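Local coordinates for paternally-expressed gene 3 protein (Homo sapiens, PDB 4BHX) that controls gene expression as a zinc-finger protein acting in apoptotic and p53 pathways, its SCAN domain mediating homo- or heterodimerization, at residues D5-F8 with F9-F13; K74-N77 with C78-V82. All coordinates share one frame; numbering follows the deposited sequence. Where two conformers were deposited one is given.

Interaction 1: residues D5-F8 with F9-F13; sequences DSEF and FHQRF. With EDO (1,2-ethanediol), chain K; EDO (1,2-ethanediol), chain P; EDO (1,2-ethanediol), chain H.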
ATOM      1  N   ASP A   5      -2.896 -11.221   5.449  1.00 21.64           N
ATOM      2  CA  ASP A   5      -1.835 -10.701   4.576  1.00 19.11           C
ATOM      3  C   ASP A   5      -2.487  -9.621   3.705  1.00 17.50           C
ATOM      4  O   ASP A   5      -2.751  -9.835   2.473  1.00 17.45           O
ATOM      5  CB  ASP A   5      -1.241 -11.813   3.749  1.00 19.28           C
ATOM      6  CG  ASP A   5      -0.074 -11.374   2.970  1.00 20.73           C
ATOM      7  OD1 ASP A   5       0.279 -10.186   3.049  1.00 20.55           O
ATOM      8  OD2 ASP A   5       0.450 -12.207   2.227  1.00 23.56           O
ATOM      9  N   SER A   6      -2.723  -8.483   4.329  1.00 15.44           N
ATOM     10  CA  SER A   6      -3.391  -7.378   3.628  1.00 17.82           C
ATOM     11  C   SER A   6      -2.541  -6.832   2.470  1.00 18.85           C
ATOM     12  O   SER A   6      -3.096  -6.353   1.482  1.00 15.16           O
ATOM     13  CB  SER A   6      -3.807  -6.269   4.581  1.00 17.51           C
ATOM     14  OG  SER A   6      -2.720  -5.845   5.350  1.00 18.01           O
ATOM     15  N   GLU A   7      -1.205  -6.946   2.573  1.00 17.87           N
ATOM     16  CA  GLU A   7      -0.313  -6.487   1.515  0.70 17.99           C
ATOM     17  C   GLU A   7      -0.467  -7.312   0.213  1.00 16.07           C
ATOM     18  O   GLU A   7      -0.303  -6.801  -0.896  1.00 14.85           O
ATOM     19  CB  GLU A   7       1.151  -6.481   2.023  0.70 18.02           C
ATOM     20  CG  GLU A   7       2.190  -6.142   0.958  0.70 17.45           C
ATOM     21  CD  GLU A   7       1.968  -4.747   0.317  0.70 18.69           C
ATOM     22  OE1 GLU A   7       1.255  -3.902   0.905  0.70 17.89           O
ATOM     23  OE2 GLU A   7       2.487  -4.524  -0.761  0.70 16.85           O
ATOM     24  N   PHE A   8      -0.788  -8.608   0.334  1.00 15.18           N
ATOM     25  CA  PHE A   8      -1.100  -9.482  -0.804  1.00 14.77           C
ATOM     26  C   PHE A   8      -2.271  -8.885  -1.604  1.00 13.48           C
ATOM     27  O   PHE A   8      -2.224  -8.758  -2.857  1.00 12.06           O
ATOM     28  CB  PHE A   8      -1.525 -10.901  -0.341  1.00 15.57           C
ATOM     29  CG  PHE A   8      -2.113 -11.715  -1.415  1.00 16.61           C
ATOM     30  CD1 PHE A   8      -1.307 -12.511  -2.221  1.00 19.36           C
ATOM     31  CD2 PHE A   8      -3.487 -11.761  -1.595  1.00 16.09           C
ATOM     32  CE1 PHE A   8      -1.843 -13.267  -3.236  1.00 19.46           C
ATOM     33  CE2 PHE A   8      -4.011 -12.494  -2.627  1.00 16.71           C
ATOM     34  CZ  PHE A   8      -3.209 -13.243  -3.445  1.00 19.02           C
ATOM     35  N   PHE A   9      -3.257  -8.424  -0.883  1.00 12.84           N
ATOM     36  CA  PHE A   9      -4.440  -7.798  -1.562  1.00 12.68           C
ATOM     37  C   PHE A   9      -4.130  -6.419  -2.153  1.00 13.44           C
ATOM     38  O   PHE A   9      -4.567  -6.143  -3.262  1.00 13.16           O
ATOM     39  CB  PHE A   9      -5.643  -7.721  -0.641  1.00 13.18           C
ATOM     40  CG  PHE A   9      -6.226  -9.080  -0.341  1.00 13.97           C
ATOM     41  CD1 PHE A   9      -7.023  -9.730  -1.280  1.00 14.70           C
ATOM     42  CD2 PHE A   9      -5.937  -9.721   0.834  1.00 15.46           C
ATOM     43  CE1 PHE A   9      -7.511 -10.983  -1.051  1.00 15.55           C
ATOM     44  CE2 PHE A   9      -6.452 -11.028   1.095  1.00 15.85           C
ATOM     45  CZ  PHE A   9      -7.220 -11.639   0.145  1.00 14.51           C
ATOM     46  N   HIS A  10      -3.336  -5.638  -1.448  1.00 12.86           N
ATOM     47  CA  HIS A  10      -2.830  -4.369  -1.993  1.00 13.59           C
ATOM     48  C   HIS A  10      -2.159  -4.570  -3.279  1.00 12.98           C
ATOM     49  O   HIS A  10      -2.418  -3.863  -4.225  1.00 12.88           O
ATOM     50  CB  HIS A  10      -1.860  -3.829  -0.998  1.00 13.47           C
ATOM     51  CG  HIS A  10      -1.173  -2.602  -1.427  1.00 16.08           C
ATOM     52  ND1 HIS A  10       0.063  -2.255  -0.940  1.00 18.19           N
ATOM     53  CD2 HIS A  10      -1.526  -1.635  -2.312  1.00 14.69           C
ATOM     54  CE1 HIS A  10       0.426  -1.099  -1.477  1.00 20.57           C
ATOM     55  NE2 HIS A  10      -0.508  -0.718  -2.318  1.00 16.53           N
ATOM     56  N   GLN A  11      -1.260  -5.570  -3.368  1.00 14.07           N
ATOM     57  CA  GLN A  11      -0.561  -5.848  -4.621  1.00 14.79           C
ATOM     58  C   GLN A  11      -1.529  -6.352  -5.689  1.00 14.67           C
ATOM     59  O   GLN A  11      -1.452  -5.909  -6.865  1.00 13.57           O
ATOM     60  CB  GLN A  11       0.609  -6.832  -4.390  1.00 19.87           C
ATOM     61  CG  GLN A  11       1.731  -6.170  -3.597  1.00 25.24           C
ATOM     62  CD  GLN A  11       2.737  -7.144  -2.965  1.00 35.16           C
ATOM     63  OE1 GLN A  11       2.930  -8.252  -3.468  1.00 37.65           O
ATOM     64  NE2 GLN A  11       3.449  -6.687  -1.902  1.00 39.78           N
ATOM     65  N   ARG A  12      -2.463  -7.248  -5.347  1.00 11.78           N
ATOM     66  CA  ARG A  12      -3.389  -7.698  -6.369  1.00 11.88           C
ATOM     67  C   ARG A  12      -4.270  -6.515  -6.927  1.00 11.46           C
ATOM     68  O   ARG A  12      -4.577  -6.486  -8.123  1.00 10.63           O
ATOM     69  CB  ARG A  12      -4.321  -8.796  -5.887  1.00 14.38           C
ATOM     70  CG  ARG A  12      -3.660 -10.065  -5.365  1.00 17.31           C
ATOM     71  CD  ARG A  12      -3.007 -10.865  -6.466  1.00 19.94           C
ATOM     72  NE  ARG A  12      -1.905 -10.259  -7.196  0.50 20.37           N
ATOM     73  CZ  ARG A  12      -0.627 -10.226  -6.826  0.50 21.78           C
ATOM     74  NH1 ARG A  12      -0.207 -10.694  -5.644  0.50 22.13           N
ATOM     75  NH2 ARG A  12       0.250  -9.661  -7.662  0.50 20.39           N
ATOM     76  N   PHE A  13      -4.712  -5.647  -6.030  1.00 10.97           N
ATOM     77  CA  PHE A  13      -5.533  -4.493  -6.398  1.00 11.35           C
ATOM     78  C   PHE A  13      -4.791  -3.633  -7.437  1.00 12.94           C
ATOM     79  O   PHE A  13      -5.353  -3.238  -8.471  1.00 13.84           O
ATOM     80  CB  PHE A  13      -5.857  -3.701  -5.111  1.00 10.82           C
ATOM     81  CG  PHE A  13      -6.587  -2.370  -5.354  1.00 10.31           C
ATOM     82  CD1 PHE A  13      -7.825  -2.335  -6.015  1.00 10.53           C
ATOM     83  CD2 PHE A  13      -6.005  -1.151  -4.960  1.00 10.03           C
ATOM     84  CE1 PHE A  13      -8.454  -1.085  -6.243  1.00  9.91           C
ATOM     85  CE2 PHE A  13      -6.679   0.101  -5.159  1.00  9.96           C
ATOM     86  CZ  PHE A  13      -7.890   0.105  -5.825  1.00  9.21           C
TER
HETATM   87  C1  EDO K1099       3.522  -9.944  -0.127  1.00 47.98           C
HETATM   88  O1  EDO K1099       2.815  -9.851  -1.381  1.00 48.47           O
HETATM   89  C2  EDO K1099       2.579 -10.580   0.866  1.00 43.70           C
HETATM   90  O2  EDO K1099       2.330 -11.934   0.426  1.00 43.73           O
HETATM   91  C1  EDO P1104      -2.843  -2.462   5.011  1.00 29.97           C
HETATM   92  O1  EDO P1104      -2.107  -3.500   4.343  1.00 28.71           O
HETATM   93  C2  EDO P1104      -2.319  -2.279   6.415  1.00 35.37           C
HETATM   94  O2  EDO P1104      -0.949  -1.852   6.301  1.00 38.85           O
HETATM   95  C1  EDO H1096      -0.077 -16.139   0.037  1.00 37.52           C
HETATM   96  O1  EDO H1096      -1.314 -15.776  -0.570  1.00 29.40           O
HETATM   97  C2  EDO H1096       0.446 -14.949   0.850  1.00 37.70           C
HETATM   98  O2  EDO H1096      -0.326 -14.717   2.039  1.00 27.56           O
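E7 OE2 takes an N-H of Q11 NE2 at 2.6 Å, while E7 OE1 receives H10 ND1 at 2.7 Å, in one of two deposited conformers of E7. The carboxylate thus joins the side chains three and four residues further along helix 6-15 of the SCAN domain. Q11 uses the anti lone pair of OE2, its amide turned 65° from the carboxylate; H10 meets OE1 on the syn side but tilted out of the carboxylate plane, while the oxygen lies in the imidazole plane. E7 CG lies anti to the backbone N (chi1 175°), and a bend at chi2 carries the carboxylate along the helix to both donors.

D5 is the N-cap: its OD1 accepts F8 N in a weak bond of 3.3 Å. The other oxygen, OD2, is held by two ethanediol molecules, probably from the crystallisation liquor. Through its O1 one of them also donates to Q11 OE1 (2.6 Å), linking the N-cap side chain to the second turn.

Round the side, F8 presents its ring edge to the face of F9, a T-shaped pair with centroids 5.2 Å apart and planes at 88°; F8 CD2 stands over the centre of the F9 ring. R12 CG lies over one face of F8 in a CH-pi contact, 4.0 Å from the centroid, and an ethanediol oxygen meets the opposite face. The guanidinium is farther off, at most weakly attracted. F9 and R12 also touch helix 24-39.

H10 stacks on W38, and its NE2 is hydrogen-bonded to E56 on helix 46-61. In this conformer of E7 a carboxylate meets each nitrogen, which would hold the imidazole's rotation and may bias it toward the cationic form; in the other the ND1 bond is uncertain.

Interaction 2: residues K74-N77 with C78-V82; sequences KPEN and CEKLV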
ATOM      1  N   LYS A  74      10.939  -2.163   6.801  1.00 45.21           N
ATOM      2  CA  LYS A  74       9.458  -2.093   6.867  1.00 43.67           C
ATOM      3  C   LYS A  74       8.951  -1.092   7.910  1.00 38.65           C
ATOM      4  O   LYS A  74       8.413  -1.482   8.945  1.00 42.96           O
ATOM      5  CB  LYS A  74       8.846  -3.459   7.202  1.00 46.91           C
ATOM      6  CG  LYS A  74       9.488  -4.689   6.580  1.00 48.38           C
ATOM      7  CD  LYS A  74       8.996  -4.994   5.176  0.50 48.52           C
ATOM      8  CE  LYS A  74       9.383  -6.406   4.761  0.50 47.15           C
ATOM      9  NZ  LYS A  74      10.815  -6.704   5.033  0.50 47.64           N
ATOM     10  N   PRO A  75       9.085   0.203   7.656  1.00 35.46           N
ATOM     11  CA  PRO A  75       8.392   1.036   8.596  1.00 36.55           C
ATOM     12  C   PRO A  75       6.895   0.787   8.378  1.00 42.48           C
ATOM     13  O   PRO A  75       6.447   0.622   7.225  1.00 44.79           O
ATOM     14  CB  PRO A  75       8.750   2.445   8.153  1.00 32.62           C
ATOM     15  CG  PRO A  75       8.932   2.313   6.677  1.00 34.09           C
ATOM     16  CD  PRO A  75       9.486   0.931   6.442  1.00 32.73           C
ATOM     17  N   GLU A  76       6.116   0.707   9.444  1.00 41.69           N
ATOM     18  CA  GLU A  76       4.735   0.304   9.245  1.00 43.43           C
ATOM     19  C   GLU A  76       3.812   1.501   9.211  1.00 37.56           C
ATOM     20  O   GLU A  76       2.651   1.327   8.867  1.00 43.09           O
ATOM     21  CB  GLU A  76       4.270  -0.791  10.226  1.00 51.37           C
ATOM     22  CG  GLU A  76       3.741  -0.306  11.555  1.00 54.08           C
ATOM     23  CD  GLU A  76       4.838   0.273  12.404  1.00 63.60           C
ATOM     24  OE1 GLU A  76       5.756  -0.509  12.730  1.00 70.44           O
ATOM     25  OE2 GLU A  76       4.800   1.492  12.721  1.00 66.61           O
ATOM     26  N   ASN A  77       4.324   2.691   9.531  1.00 29.78           N
ATOM     27  CA  ASN A  77       3.640   3.954   9.263  1.00 31.40           C
ATOM     28  C   ASN A  77       4.533   5.162   8.860  1.00 27.25           C
ATOM     29  O   ASN A  77       5.744   5.065   8.841  1.00 30.19           O
ATOM     30  CB  ASN A  77       2.744   4.304  10.427  1.00 32.13           C
ATOM     31  CG  ASN A  77       3.521   4.738  11.647  1.00 36.30           C
ATOM     32  OD1 ASN A  77       4.593   5.315  11.555  1.00 33.90           O
ATOM     33  ND2 ASN A  77       2.968   4.452  12.813  1.00 41.36           N
ATOM     34  N   CYS A  78       3.942   6.294   8.542  1.00 25.85           N
ATOM     35  CA  CYS A  78       4.715   7.412   7.989  1.00 26.80           C
ATOM     36  C   CYS A  78       5.712   7.978   8.946  1.00 30.04           C
ATOM     37  O   CYS A  78       6.815   8.315   8.554  1.00 25.06           O
ATOM     38  CB  CYS A  78       3.851   8.572   7.555  1.00 26.62           C
ATOM     39  SG  CYS A  78       2.923   8.117   6.073  1.00 24.14           S
ATOM     40  N   GLU A  79       5.279   8.182  10.188  1.00 28.56           N
ATOM     41  CA  GLU A  79       6.099   8.799  11.196  0.70 32.58           C
ATOM     42  C   GLU A  79       7.419   8.101  11.346  1.00 28.35           C
ATOM     43  O   GLU A  79       8.466   8.710  11.476  1.00 36.54           O
ATOM     44  CB  GLU A  79       5.325   8.784  12.523  0.70 35.94           C
ATOM     45  CG  GLU A  79       4.802  10.158  12.792  0.70 38.28           C
ATOM     46  CD  GLU A  79       5.939  11.059  13.177  0.70 36.81           C
ATOM     47  OE1 GLU A  79       6.865  10.535  13.830  0.70 38.15           O
ATOM     48  OE2 GLU A  79       5.904  12.256  12.828  0.70 34.90           O
ATOM     49  N   LYS A  80       7.313   6.807  11.340  1.00 32.42           N
ATOM     50  CA  LYS A  80       8.427   5.962  11.432  1.00 32.63           C
ATOM     51  C   LYS A  80       9.352   6.335  10.286  1.00 38.32           C
ATOM     52  O   LYS A  80      10.483   6.798  10.510  1.00 35.33           O
ATOM     53  CB  LYS A  80       7.899   4.595  11.269  1.00 34.65           C
ATOM     54  CG  LYS A  80       8.783   3.493  11.728  1.00 45.12           C
ATOM     55  CD  LYS A  80       7.896   2.472  12.443  1.00 53.52           C
ATOM     56  CE  LYS A  80       8.671   1.219  12.826  1.00 57.67           C
ATOM     57  NZ  LYS A  80       8.045  -0.038  12.319  1.00 57.88           N
ATOM     58  N   LEU A  81       8.815   6.204   9.062  1.00 34.86           N
ATOM     59  CA  LEU A  81       9.548   6.411   7.816  1.00 31.90           C
ATOM     60  C   LEU A  81      10.296   7.718   7.854  1.00 29.44           C
ATOM     61  O   LEU A  81      11.461   7.759   7.477  1.00 33.50           O
ATOM     62  CB  LEU A  81       8.554   6.345   6.589  1.00 29.36           C
ATOM     63  CG  LEU A  81       9.085   6.572   5.163  1.00 27.03           C
ATOM     64  CD1 LEU A  81      10.156   5.576   4.818  1.00 25.08           C
ATOM     65  CD2 LEU A  81       7.979   6.552   4.090  1.00 24.01           C
ATOM     66  N   VAL A  82       9.642   8.775   8.318  1.00 30.14           N
ATOM     67  CA  VAL A  82      10.220  10.092   8.403  1.00 30.57           C
ATOM     68  C   VAL A  82      11.392  10.168   9.384  1.00 37.62           C
ATOM     69  O   VAL A  82      12.390  10.870   9.129  1.00 35.66           O
ATOM     70  CB  VAL A  82       9.199  11.137   8.862  1.00 32.68           C
ATOM     71  CG1 VAL A  82       9.909  12.373   9.427  1.00 32.99           C
ATOM     72  CG2 VAL A  82       8.306  11.538   7.703  1.00 27.56           C
TER
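N77 is the N-cap of helix 78-85, and with K80 and P75 it carries this turn from the loop into the helix. Its OD1 accepts K80 N at 3.1 Å, nearly along the C=O axis (179°), occupying one of the first-turn N-H groups that have no earlier helical carbonyl to bond. The side chain is folded back for this, with CG between the backbone N and the carbonyl carbon (chi1 72°). N77 O meanwhile accepts L81 N at 3.3 Å, the first i to i+4 bond of the helix.

K80 runs back from the helix over the loop. Its CG rests 3.7 Å from P75 CB, its CB lies beside both N77 oxygens, and the chain then crosses that of E76 at about a right angle. Bends in both side chains bring K80 NZ to E76 OE1 in a salt bridge; the modelled separation is implausibly short, so its exact geometry is doubtful.

Buried P75 faces the helix and shares V70 of helix 67-73 with L81, tying the two helices across the connecting loop. L81 in turn reaches Y58 and L59 of helix 46-61, and C78 touches V54 and L55 there. P75 CG also meets L81 CD1 at 3.9 Å.

In the fold
Both interactions lie where a helix of the SCAN domain begins, capped by D5 in 5-13 and by N77 in 74-82, but they sit apart, their centres about 19 Å from each other and their nearest atoms about 8 Å. Interaction 1 is a surface contact, rich in polar and aromatic pairs; interaction 2 is partly buried, with proline and leucine on its inner side and a charged pair on its outer side. The D5 cap is weak, whereas the N77 cap is well aligned. Helix 46-61 is common to both, meeting interaction 1 through a polar bond and interaction 2 through apolar packing.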